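Local coordinates for nicotinamide riboside transporter PnuC (Neisseria mucosa ATCC 25996, PDB 4QTN), which binds nicotinamide riboside, a form of vitamin B3, and probably carries it across the bacterial inner membrane as a homotrimer, at residues W22-Q30 with S44-V55; I175-A183 with Y225-K233. All coordinates share one frame; numbering follows the deposited sequence.

Contact 1: residues W22-Q30 with S44-V55. With NNR (Nicotinamide riboside), chain I; BOG (octyl beta-D-glucopyranoside), chain J.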
loop_
_atom_site.group_PDB
_atom_site.type_symbol
_atom_site.label_atom_id
_atom_site.label_comp_id
_atom_site.label_asym_id
_atom_site.label_seq_id
_atom_site.Cartn_x
_atom_site.Cartn_y
_atom_site.Cartn_z
ATOM N N TRP C 22 -2.230 9.624 -14.622
ATOM C CA TRP C 22 -1.524 9.552 -13.353
ATOM C C TRP C 22 -0.342 10.490 -13.279
ATOM O O TRP C 22 -0.105 11.110 -12.254
ATOM C CB TRP C 22 -1.108 8.128 -13.045
ATOM C CG TRP C 22 -2.224 7.345 -12.523
ATOM C CD1 TRP C 22 -3.138 6.622 -13.246
ATOM C CD2 TRP C 22 -2.623 7.249 -11.169
ATOM N NE1 TRP C 22 -4.068 6.071 -12.414
ATOM C CE2 TRP C 22 -3.772 6.431 -11.128
ATOM C CE3 TRP C 22 -2.129 7.781 -9.978
ATOM C CZ2 TRP C 22 -4.422 6.121 -9.944
ATOM C CZ3 TRP C 22 -2.778 7.474 -8.799
ATOM C CH2 TRP C 22 -3.910 6.645 -8.788
ATOM N N LEU C 23 0.392 10.616 -14.372
ATOM C CA LEU C 23 1.489 11.574 -14.417
ATOM C C LEU C 23 0.984 13.009 -14.223
ATOM O O LEU C 23 1.535 13.765 -13.417
ATOM C CB LEU C 23 2.251 11.464 -15.726
ATOM C CG LEU C 23 3.428 12.422 -15.826
ATOM C CD1 LEU C 23 4.499 12.067 -14.800
ATOM C CD2 LEU C 23 3.981 12.398 -17.238
ATOM N N LEU C 24 -0.071 13.371 -14.961
ATOM C CA LEU C 24 -0.683 14.689 -14.832
ATOM C C LEU C 24 -1.220 14.937 -13.427
ATOM O O LEU C 24 -0.987 15.995 -12.854
ATOM C CB LEU C 24 -1.770 14.907 -15.894
ATOM C CG LEU C 24 -1.248 14.929 -17.339
ATOM C CD1 LEU C 24 -2.364 15.127 -18.351
ATOM C CD2 LEU C 24 -0.192 16.009 -17.482
HETATM N N MSE C 25 -1.878 13.946 -12.843
HETATM C CA MSE C 25 -2.328 14.093 -11.470
HETATM C C MSE C 25 -1.172 14.199 -10.496
HETATM O O MSE C 25 -1.288 14.856 -9.469
HETATM C CB MSE C 25 -3.237 12.988 -11.040
HETATM C CG MSE C 25 -3.720 13.324 -9.645
HETATM SE SE MSE C 25 -4.442 11.709 -8.843
HETATM C CE MSE C 25 -6.095 11.776 -9.896
ATOM N N PHE C 26 -0.051 13.557 -10.797
ATOM C CA PHE C 26 1.087 13.605 -9.891
ATOM C C PHE C 26 1.712 14.990 -9.873
ATOM O O PHE C 26 2.094 15.496 -8.817
ATOM C CB PHE C 26 2.122 12.561 -10.269
ATOM C CG PHE C 26 1.871 11.210 -9.662
ATOM C CD1 PHE C 26 1.107 11.081 -8.492
ATOM C CD2 PHE C 26 2.431 10.060 -10.230
ATOM C CE1 PHE C 26 0.889 9.835 -7.919
ATOM C CE2 PHE C 26 2.218 8.819 -9.659
ATOM C CZ PHE C 26 1.444 8.708 -8.498
ATOM N N LEU C 27 1.797 15.605 -11.049
ATOM C CA LEU C 27 2.313 16.963 -11.183
ATOM C C LEU C 27 1.335 17.971 -10.603
ATOM O O LEU C 27 1.743 18.968 -10.022
ATOM C CB LEU C 27 2.599 17.287 -12.646
ATOM C CG LEU C 27 3.548 16.304 -13.321
ATOM C CD1 LEU C 27 3.691 16.596 -14.808
ATOM C CD2 LEU C 27 4.898 16.297 -12.618
ATOM N N GLY C 28 0.040 17.688 -10.744
ATOM C CA GLY C 28 -1.008 18.481 -10.100
ATOM C C GLY C 28 -0.877 18.577 -8.584
ATOM O O GLY C 28 -0.827 19.680 -8.036
ATOM N N ILE C 29 -0.850 17.423 -7.907
ATOM C CA ILE C 29 -0.730 17.378 -6.441
ATOM C C ILE C 29 0.544 18.092 -6.007
ATOM O O ILE C 29 0.616 18.690 -4.921
ATOM C CB ILE C 29 -0.701 15.917 -5.915
ATOM C CG1 ILE C 29 -1.904 15.121 -6.433
ATOM C CG2 ILE C 29 -0.654 15.877 -4.392
ATOM C CD1 ILE C 29 -3.249 15.703 -6.056
ATOM N N GLN C 30 1.541 18.037 -6.873
ATOM C CA GLN C 30 2.806 18.683 -6.631
ATOM C C GLN C 30 2.668 20.200 -6.812
ATOM O O GLN C 30 3.177 20.974 -5.996
ATOM C CB GLN C 30 3.879 18.103 -7.570
ATOM C CG GLN C 30 5.269 18.001 -6.962
ATOM C CD GLN C 30 5.252 17.503 -5.527
ATOM O OE1 GLN C 30 5.608 18.241 -4.604
ATOM N NE2 GLN C 30 4.840 16.245 -5.331
ATOM N N SER C 44 10.051 21.422 -4.214
ATOM C CA SER C 44 8.961 21.259 -5.160
ATOM C C SER C 44 9.423 21.109 -6.605
ATOM O O SER C 44 8.866 20.306 -7.337
ATOM C CB SER C 44 7.907 22.331 -4.999
ATOM O OG SER C 44 6.929 21.880 -4.090
ATOM N N VAL C 45 10.474 21.838 -6.992
ATOM C CA VAL C 45 11.182 21.541 -8.251
ATOM C C VAL C 45 11.778 20.130 -8.175
ATOM O O VAL C 45 11.701 19.363 -9.129
ATOM C CB VAL C 45 12.310 22.564 -8.558
ATOM C CG1 VAL C 45 13.184 22.066 -9.683
ATOM C CG2 VAL C 45 11.725 23.896 -8.941
ATOM N N ALA C 46 12.343 19.789 -7.018
ATOM C CA ALA C 46 12.976 18.493 -6.831
ATOM C C ALA C 46 11.975 17.348 -6.977
ATOM O O ALA C 46 12.348 16.256 -7.367
ATOM C CB ALA C 46 13.696 18.422 -5.486
ATOM N N ALA C 47 10.706 17.607 -6.688
ATOM C CA ALA C 47 9.681 16.590 -6.889
ATOM C C ALA C 47 9.257 16.505 -8.341
ATOM O O ALA C 47 9.414 15.472 -8.966
ATOM C CB ALA C 47 8.494 16.843 -5.999
ATOM N N VAL C 48 8.770 17.614 -8.890
ATOM C CA VAL C 48 8.360 17.666 -10.306
ATOM C C VAL C 48 9.388 17.051 -11.283
ATOM O O VAL C 48 9.040 16.175 -12.081
ATOM C CB VAL C 48 7.983 19.093 -10.746
ATOM C CG1 VAL C 48 7.834 19.173 -12.259
ATOM C CG2 VAL C 48 6.699 19.505 -10.071
ATOM N N THR C 49 10.635 17.527 -11.233
ATOM C CA THR C 49 11.749 16.800 -11.851
ATOM C C THR C 49 12.107 15.716 -10.882
ATOM O O THR C 49 12.665 15.990 -9.846
ATOM C CB THR C 49 13.000 17.699 -12.089
ATOM O OG1 THR C 49 13.548 18.126 -10.836
ATOM C CG2 THR C 49 12.651 18.923 -12.924
ATOM N N GLY C 50 11.727 14.494 -11.178
ATOM C CA GLY C 50 11.927 13.425 -10.237
ATOM C C GLY C 50 10.764 12.515 -10.290
ATOM O O GLY C 50 10.921 11.306 -10.388
ATOM N N ILE C 51 9.575 13.096 -10.259
ATOM C CA ILE C 51 8.379 12.364 -10.649
ATOM C C ILE C 51 8.466 12.059 -12.134
ATOM O O ILE C 51 8.283 10.918 -12.546
ATOM C CB ILE C 51 7.087 13.129 -10.311
ATOM C CG1 ILE C 51 6.727 12.912 -8.844
ATOM C CG2 ILE C 51 5.942 12.645 -11.173
ATOM C CD1 ILE C 51 5.881 14.016 -8.246
ATOM N N LEU C 52 8.838 13.065 -12.926
ATOM C CA LEU C 52 9.141 12.839 -14.325
ATOM C C LEU C 52 10.302 11.850 -14.538
ATOM O O LEU C 52 10.216 10.983 -15.412
ATOM C CB LEU C 52 9.372 14.155 -15.077
ATOM C CG LEU C 52 8.056 14.791 -15.538
ATOM C CD1 LEU C 52 7.712 15.992 -14.681
ATOM C CD2 LEU C 52 8.078 15.164 -17.012
ATOM N N CYS C 53 11.363 11.946 -13.721
ATOM C CA CYS C 53 12.482 11.012 -13.874
ATOM C C CYS C 53 11.992 9.575 -13.816
ATOM O O CYS C 53 12.109 8.840 -14.790
ATOM C CB CYS C 53 13.574 11.240 -12.846
ATOM S SG CYS C 53 14.979 10.090 -13.028
ATOM N N VAL C 54 11.401 9.191 -12.694
ATOM C CA VAL C 54 11.004 7.796 -12.487
ATOM C C VAL C 54 9.846 7.316 -13.379
ATOM O O VAL C 54 9.808 6.158 -13.775
ATOM C CB VAL C 54 10.688 7.500 -11.023
ATOM C CG1 VAL C 54 11.921 7.775 -10.159
ATOM C CG2 VAL C 54 9.483 8.318 -10.571
ATOM N N VAL C 55 8.920 8.196 -13.710
ATOM C CA VAL C 55 7.853 7.802 -14.628
ATOM C C VAL C 55 8.456 7.450 -16.000
ATOM O O VAL C 55 8.074 6.460 -16.618
ATOM C CB VAL C 55 6.728 8.875 -14.707
ATOM C CG1 VAL C 55 5.952 8.794 -16.017
ATOM C CG2 VAL C 55 5.793 8.736 -13.514
HETATM O O2R NNR I . 17.307 7.421 -12.214
HETATM C C2R NNR I . 16.597 7.487 -10.857
HETATM C C3R NNR I . 17.218 8.593 -9.996
HETATM O O3R NNR I . 18.517 8.764 -10.352
HETATM C C4R NNR I . 17.160 8.070 -8.576
HETATM C C5R NNR I . 15.865 8.561 -7.804
HETATM O O5R NNR I . 15.691 7.730 -6.607
HETATM O O4R NNR I . 17.166 6.771 -8.685
HETATM C C1R NNR I . 16.735 6.384 -10.185
HETATM N N1 NNR I . 15.489 5.594 -10.158
HETATM C C2 NNR I . 14.680 5.558 -9.013
HETATM C C6 NNR I . 15.105 4.886 -11.273
HETATM C C5 NNR I . 13.901 4.141 -11.252
HETATM C C4 NNR I . 13.121 4.098 -10.116
HETATM C C3 NNR I . 13.484 4.804 -9.010
HETATM C C7 NNR I . 12.576 4.766 -7.793
HETATM O O7 NNR I . 13.009 4.986 -6.701
HETATM N N7 NNR I . 11.178 4.476 -7.962
HETATM C C1 BOG J . -0.820 11.732 -25.973
HETATM O O1 BOG J . -0.814 11.953 -24.606
HETATM C C2 BOG J . -0.171 10.388 -26.274
HETATM O O2 BOG J . 1.242 10.365 -25.844
HETATM C C3 BOG J . -0.219 10.094 -27.731
HETATM O O3 BOG J . 0.436 8.805 -27.957
HETATM C C4 BOG J . -1.613 10.064 -28.268
HETATM O O4 BOG J . -1.574 10.002 -29.706
HETATM C C5 BOG J . -2.500 11.251 -27.827
HETATM O O5 BOG J . -2.243 11.786 -26.448
HETATM C C6 BOG J . -3.914 10.792 -27.880
HETATM O O6 BOG J . -4.790 11.896 -28.087
HETATM C "C1'" BOG J . 0.195 12.887 -24.141
HETATM C "C2'" BOG J . 0.444 12.607 -22.624
HETATM C "C3'" BOG J . 1.411 13.617 -22.056
HETATM C "C4'" BOG J . 1.485 13.406 -20.512
HETATM C "C5'" BOG J . 2.523 14.380 -19.877
HETATM C "C6'" BOG J . 3.940 14.069 -20.421
HETATM C "C7'" BOG J . 4.657 15.376 -20.843
HETATM C "C8'" BOG J . 5.609 15.884 -19.703
#
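Ile-51 reaches helix 22-30 with two branches that part at CB. CG2 is anti to the backbone N (chi1, measured to CG1, is -82°). The side chain is a knob in a hole formed by Leu-23, Phe-26, Leu-27 and Gln-30. Ile-51 CG2 lies 3.9 Å from Phe-26 CB, and the Phe-26 ring meets this methyl obliquely. The other branch runs toward Gln-30, where Ile-51 CD1 is 3.8 Å from Gln-30 NE2.

Gln-30 is the matching knob from the opposite helix. Its chain bends at chi2 (42°) and lays the amide against Ala-47, with Gln-30 CD 3.3 Å from Ala-47 CB. Ser-44, Val-48 and Ile-51 complete that hole. This is knobs-into-holes packing in an antiparallel hairpin of two transmembrane helices, with short-segment axes 9.9 Å apart at 172°. No hydrogen bond crosses between them.

Leu-27 passes Ile-51 in the reverse direction and meets Leu-52 at about a right angle, with Leu-27 CD2 3.5 Å from Leu-52 CD1. Nearer the other end, Leu-23 CD1 rests between the two methyls of Val-55, 3.8 Å from CG1. Leu-23 CD2 turns instead to the octyl glucoside chain, 3.6 Å from its C6'. Helix 44-55 is kinked at Gly-50, whose carbonyl accepts a hydrogen bond from Tyr-217 OH. Beyond the kink, Val-54 CG1 lies 3.5 Å from C3 of nicotinamide riboside.

Contact 2: residues I175-A183 with Y225-K233. With NNR (Nicotinamide riboside), chain I.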
loop_
_atom_site.group_PDB
_atom_site.type_symbol
_atom_site.label_atom_id
_atom_site.label_comp_id
_atom_site.label_asym_id
_atom_site.label_seq_id
_atom_site.Cartn_x
_atom_site.Cartn_y
_atom_site.Cartn_z
ATOM N N ILE C 175 20.681 0.948 -14.711
ATOM C CA ILE C 175 21.564 1.308 -15.833
ATOM C C ILE C 175 21.886 0.094 -16.701
ATOM O O ILE C 175 21.929 0.199 -17.921
ATOM C CB ILE C 175 22.875 2.009 -15.392
ATOM C CG1 ILE C 175 23.591 1.221 -14.298
ATOM C CG2 ILE C 175 22.598 3.433 -14.948
ATOM C CD1 ILE C 175 24.990 1.713 -14.026
ATOM N N LEU C 176 22.067 -1.066 -16.061
ATOM C CA LEU C 176 22.273 -2.345 -16.780
ATOM C C LEU C 176 21.020 -2.924 -17.501
ATOM O O LEU C 176 21.099 -4.003 -18.079
ATOM C CB LEU C 176 22.850 -3.405 -15.841
ATOM C CG LEU C 176 24.356 -3.437 -15.546
ATOM C CD1 LEU C 176 24.774 -4.876 -15.282
ATOM C CD2 LEU C 176 25.198 -2.829 -16.665
ATOM N N ARG C 177 19.873 -2.224 -17.413
ATOM C CA ARG C 177 18.632 -2.586 -18.153
ATOM C C ARG C 177 17.882 -3.853 -17.662
ATOM O O ARG C 177 17.229 -4.527 -18.448
ATOM C CB ARG C 177 18.912 -2.689 -19.652
ATOM C CG ARG C 177 19.174 -1.360 -20.318
ATOM C CD ARG C 177 20.284 -1.448 -21.352
ATOM N NE ARG C 177 20.140 -2.613 -22.213
ATOM C CZ ARG C 177 21.097 -3.507 -22.427
ATOM N NH1 ARG C 177 22.301 -3.353 -21.863
ATOM N NH2 ARG C 177 20.857 -4.550 -23.217
ATOM N N TYR C 178 17.962 -4.160 -16.371
ATOM C CA TYR C 178 17.308 -5.367 -15.846
ATOM C C TYR C 178 15.986 -5.057 -15.182
ATOM O O TYR C 178 15.862 -4.085 -14.443
ATOM C CB TYR C 178 18.232 -6.125 -14.881
ATOM C CG TYR C 178 19.353 -6.857 -15.593
ATOM C CD1 TYR C 178 19.103 -8.035 -16.315
ATOM C CD2 TYR C 178 20.645 -6.358 -15.586
ATOM C CE1 TYR C 178 20.118 -8.697 -16.982
ATOM C CE2 TYR C 178 21.670 -7.008 -16.256
ATOM C CZ TYR C 178 21.403 -8.179 -16.950
ATOM O OH TYR C 178 22.424 -8.820 -17.620
ATOM N N ARG C 179 14.992 -5.891 -15.443
ATOM C CA ARG C 179 13.665 -5.681 -14.884
ATOM C C ARG C 179 13.594 -5.912 -13.367
ATOM O O ARG C 179 12.676 -5.466 -12.730
ATOM C CB ARG C 179 12.646 -6.555 -15.584
ATOM C CG ARG C 179 11.592 -7.081 -14.644
ATOM C CD ARG C 179 10.449 -7.693 -15.397
ATOM N NE ARG C 179 10.782 -9.012 -15.904
ATOM C CZ ARG C 179 10.900 -10.095 -15.145
ATOM N NH1 ARG C 179 10.731 -10.016 -13.822
ATOM N NH2 ARG C 179 11.199 -11.259 -15.706
ATOM N N GLU C 180 14.551 -6.625 -12.794
ATOM C CA GLU C 180 14.465 -6.948 -11.358
ATOM C C GLU C 180 14.742 -5.735 -10.462
ATOM O O GLU C 180 14.549 -5.793 -9.246
ATOM C CB GLU C 180 15.371 -8.133 -10.999
ATOM C CG GLU C 180 14.814 -9.493 -11.446
ATOM C CD GLU C 180 14.692 -9.619 -12.966
ATOM O OE1 GLU C 180 15.476 -8.954 -13.676
ATOM O OE2 GLU C 180 13.816 -10.385 -13.446
ATOM N N GLN C 181 15.174 -4.635 -11.080
ATOM C CA GLN C 181 15.422 -3.396 -10.370
ATOM C C GLN C 181 14.161 -2.956 -9.608
ATOM O O GLN C 181 14.236 -2.579 -8.446
ATOM C CB GLN C 181 15.854 -2.310 -11.352
ATOM C CG GLN C 181 14.834 -2.062 -12.468
ATOM C CD GLN C 181 15.003 -0.716 -13.133
ATOM O OE1 GLN C 181 15.003 0.321 -12.470
ATOM N NE2 GLN C 181 15.154 -0.722 -14.454
ATOM N N TRP C 182 13.003 -3.056 -10.266
ATOM C CA TRP C 182 11.720 -2.685 -9.656
ATOM C C TRP C 182 11.343 -3.412 -8.361
ATOM O O TRP C 182 10.705 -2.828 -7.493
ATOM C CB TRP C 182 10.586 -2.761 -10.675
ATOM C CG TRP C 182 10.825 -1.868 -11.834
ATOM C CD1 TRP C 182 11.244 -2.239 -13.063
ATOM C CD2 TRP C 182 10.726 -0.431 -11.861
ATOM N NE1 TRP C 182 11.382 -1.143 -13.873
ATOM C CE2 TRP C 182 11.070 -0.017 -13.158
ATOM C CE3 TRP C 182 10.356 0.536 -10.922
ATOM C CZ2 TRP C 182 11.074 1.327 -13.542
ATOM C CZ3 TRP C 182 10.362 1.868 -11.306
ATOM C CH2 TRP C 182 10.732 2.248 -12.600
ATOM N N ALA C 183 11.721 -4.673 -8.218
ATOM C CA ALA C 183 11.511 -5.322 -6.940
ATOM C C ALA C 183 12.268 -4.548 -5.866
ATOM O O ALA C 183 11.706 -4.238 -4.819
ATOM C CB ALA C 183 11.934 -6.765 -6.983
ATOM N N TYR C 225 7.585 -2.114 -12.473
ATOM C CA TYR C 225 7.646 -3.555 -12.501
ATOM C C TYR C 225 6.698 -4.143 -13.554
ATOM O O TYR C 225 7.138 -4.893 -14.442
ATOM C CB TYR C 225 7.356 -4.121 -11.135
ATOM C CG TYR C 225 7.985 -5.450 -10.877
ATOM C CD1 TYR C 225 7.952 -6.437 -11.823
ATOM C CD2 TYR C 225 8.560 -5.742 -9.650
ATOM C CE1 TYR C 225 8.487 -7.688 -11.578
ATOM C CE2 TYR C 225 9.086 -7.002 -9.382
ATOM C CZ TYR C 225 9.047 -7.970 -10.358
ATOM O OH TYR C 225 9.581 -9.228 -10.134
ATOM N N ILE C 226 5.423 -3.760 -13.503
ATOM C CA ILE C 226 4.452 -4.200 -14.540
ATOM C C ILE C 226 4.896 -3.889 -15.992
ATOM O O ILE C 226 4.968 -4.800 -16.825
ATOM C CB ILE C 226 3.049 -3.647 -14.302
ATOM C CG1 ILE C 226 2.356 -4.429 -13.213
ATOM C CG2 ILE C 226 2.223 -3.777 -15.549
ATOM C CD1 ILE C 226 1.587 -3.551 -12.256
ATOM N N ASN C 227 5.218 -2.620 -16.272
ATOM C CA ASN C 227 5.549 -2.177 -17.631
ATOM C C ASN C 227 6.833 -2.730 -18.147
ATOM O O ASN C 227 6.920 -3.116 -19.319
ATOM C CB ASN C 227 5.631 -0.668 -17.708
ATOM C CG ASN C 227 5.577 -0.160 -19.140
ATOM O OD1 ASN C 227 4.547 -0.299 -19.828
ATOM N ND2 ASN C 227 6.680 0.439 -19.604
ATOM N N TRP C 228 7.866 -2.692 -17.306
ATOM C CA TRP C 228 9.135 -3.352 -17.620
ATOM C C TRP C 228 9.001 -4.855 -17.894
ATOM O O TRP C 228 9.732 -5.395 -18.718
ATOM C CB TRP C 228 10.189 -3.070 -16.553
ATOM C CG TRP C 228 10.956 -1.894 -16.876
ATOM C CD1 TRP C 228 10.476 -0.641 -17.048
ATOM C CD2 TRP C 228 12.358 -1.829 -17.138
ATOM N NE1 TRP C 228 11.491 0.221 -17.393
ATOM C CE2 TRP C 228 12.661 -0.484 -17.454
ATOM C CE3 TRP C 228 13.394 -2.767 -17.117
ATOM C CZ2 TRP C 228 13.959 -0.057 -17.750
ATOM C CZ3 TRP C 228 14.690 -2.339 -17.425
ATOM C CH2 TRP C 228 14.955 -1.000 -17.736
ATOM N N THR C 229 8.050 -5.526 -17.251
ATOM C CA THR C 229 7.732 -6.876 -17.683
ATOM C C THR C 229 7.257 -6.914 -19.140
ATOM O O THR C 229 7.812 -7.657 -19.957
ATOM C CB THR C 229 6.740 -7.579 -16.762
ATOM O OG1 THR C 229 7.369 -7.803 -15.511
ATOM C CG2 THR C 229 6.360 -8.919 -17.333
ATOM N N LYS C 230 6.249 -6.104 -19.467
ATOM C CA LYS C 230 5.762 -6.011 -20.851
ATOM C C LYS C 230 6.936 -5.746 -21.814
ATOM O O LYS C 230 6.964 -6.256 -22.939
ATOM C CB LYS C 230 4.663 -4.931 -20.989
ATOM C CG LYS C 230 3.308 -5.343 -20.385
ATOM C CD LYS C 230 2.547 -4.153 -19.754
ATOM C CE LYS C 230 1.546 -3.499 -20.714
ATOM N NZ LYS C 230 0.124 -3.877 -20.442
ATOM N N LEU C 231 7.924 -5.014 -21.321
ATOM C CA LEU C 231 9.057 -4.571 -22.103
ATOM C C LEU C 231 10.019 -5.733 -22.330
ATOM O O LEU C 231 10.502 -5.953 -23.440
ATOM C CB LEU C 231 9.766 -3.480 -21.320
ATOM C CG LEU C 231 10.246 -2.127 -21.835
ATOM C CD1 LEU C 231 9.383 -1.538 -22.935
ATOM C CD2 LEU C 231 10.284 -1.207 -20.628
ATOM N N VAL C 232 10.311 -6.469 -21.264
ATOM C CA VAL C 232 11.192 -7.632 -21.351
ATOM C C VAL C 232 10.674 -8.656 -22.361
ATOM O O VAL C 232 11.455 -9.295 -23.033
ATOM C CB VAL C 232 11.410 -8.303 -19.960
ATOM C CG1 VAL C 232 11.682 -9.791 -20.104
ATOM C CG2 VAL C 232 12.548 -7.625 -19.212
ATOM N N LYS C 233 9.354 -8.803 -22.462
ATOM C CA LYS C 233 8.783 -9.676 -23.472
ATOM C C LYS C 233 8.954 -9.124 -24.868
ATOM O O LYS C 233 9.279 -9.858 -25.771
ATOM C CB LYS C 233 7.311 -9.961 -23.201
ATOM C CG LYS C 233 7.054 -11.286 -22.500
ATOM C CD LYS C 233 5.593 -11.421 -22.063
ATOM C CE LYS C 233 5.471 -11.986 -20.644
ATOM N NZ LYS C 233 4.715 -11.067 -19.733
HETATM O O2R NNR I . 17.307 7.421 -12.214
HETATM C C2R NNR I . 16.597 7.487 -10.857
HETATM C C3R NNR I . 17.218 8.593 -9.996
HETATM O O3R NNR I . 18.517 8.764 -10.352
HETATM C C4R NNR I . 17.160 8.070 -8.576
HETATM C C5R NNR I . 15.865 8.561 -7.804
HETATM O O5R NNR I . 15.691 7.730 -6.607
HETATM O O4R NNR I . 17.166 6.771 -8.685
HETATM C C1R NNR I . 16.735 6.384 -10.185
HETATM N N1 NNR I . 15.489 5.594 -10.158
HETATM C C2 NNR I . 14.680 5.558 -9.013
HETATM C C6 NNR I . 15.105 4.886 -11.273
HETATM C C5 NNR I . 13.901 4.141 -11.252
HETATM C C4 NNR I . 13.121 4.098 -10.116
HETATM C C3 NNR I . 13.484 4.804 -9.010
HETATM C C7 NNR I . 12.576 4.766 -7.793
HETATM O O7 NNR I . 13.009 4.986 -6.701
HETATM N N7 NNR I . 11.178 4.476 -7.962
#
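Arg-179 and Trp-228 face each other with CA atoms 5.8 Å apart, and Trp-182 and Tyr-225 with CA atoms 5.0 Å apart. Residues 177-180 form a short connection, probably on the cytoplasmic side, between two transmembrane helices. A Schellman motif at Arg-177 ends helix 158-175. A type I turn from Tyr-178 to Gln-181 then leads into helix 181-198. Segment 225-233 is continuous helix, near the end of helix 208-234.

Trp-228 is the hub. The edge of Trp-182 points at its face, an edge-to-face (T-shaped) pair with the five-membered rings of Trp-182 and Trp-228 centred 4.5 Å apart and their planes at 63°. Trp-182 NE1 lies over that face. Gln-181 NE2 comes over the same face, 3.3 Å from Trp-228 CH2, its amide standing steeply to the ring with the planes 75° apart. Gln-181 CG stands between the backbone N and the carbonyl carbon (chi1 57°), and the chain is extended beyond. Leu-231 lies on the opposite face.

One face of the Trp-182 indole takes the backbone N of Tyr-225, toward its rim, and the CB atoms of Trp-182 and Tyr-225 are 3.5 Å apart. Ala-183 CB touches Tyr-225 CE2 at 3.7 Å. Arg-179 runs across helix 225-233, with CB 3.8 Å from Val-232 CG2 and CD beside the Thr-229 hydroxyl. Arg-179 NH1 and Glu-180 OE2, 3.1 Å apart, pair by charge alone, since the oxygen lies well out of the guanidinium plane.

No hydrogen bond joins the segments. The strongest polar partners lie outside: Trp-228 NE1 bonds Val-57 O, and Gln-181 OE1 accepts from Trp-185 NE1. Aromatic and van der Waals packing therefore joins the two segments, and the outside bonds probably help fix how the indole and the amide are turned.

Contact 1 and contact 2 have centres 21 Å apart and follow one another along the chain. They meet beside the substrate, where Val-54 O of contact 1 packs 4.2 Å from Trp-182 CH2 of contact 2. Both supply residues to the nicotinamide riboside pocket. Val-54 lies over the nicotinamide ring and Cys-53 SG is 3.6 Å from O2R of nicotinamide riboside. From contact 2, Trp-182 CZ3 is 3.7 Å from C4 of nicotinamide riboside. Helix 208-234 links the two: its Met-216 and Tyr-217 touch segment 44-55, and its later part is segment 225-233. Their segments also meet between subunits: Trp-22 packs against Tyr-225 and Ala-183 of a neighbouring subunit, its ring about 15° from that of Tyr-225.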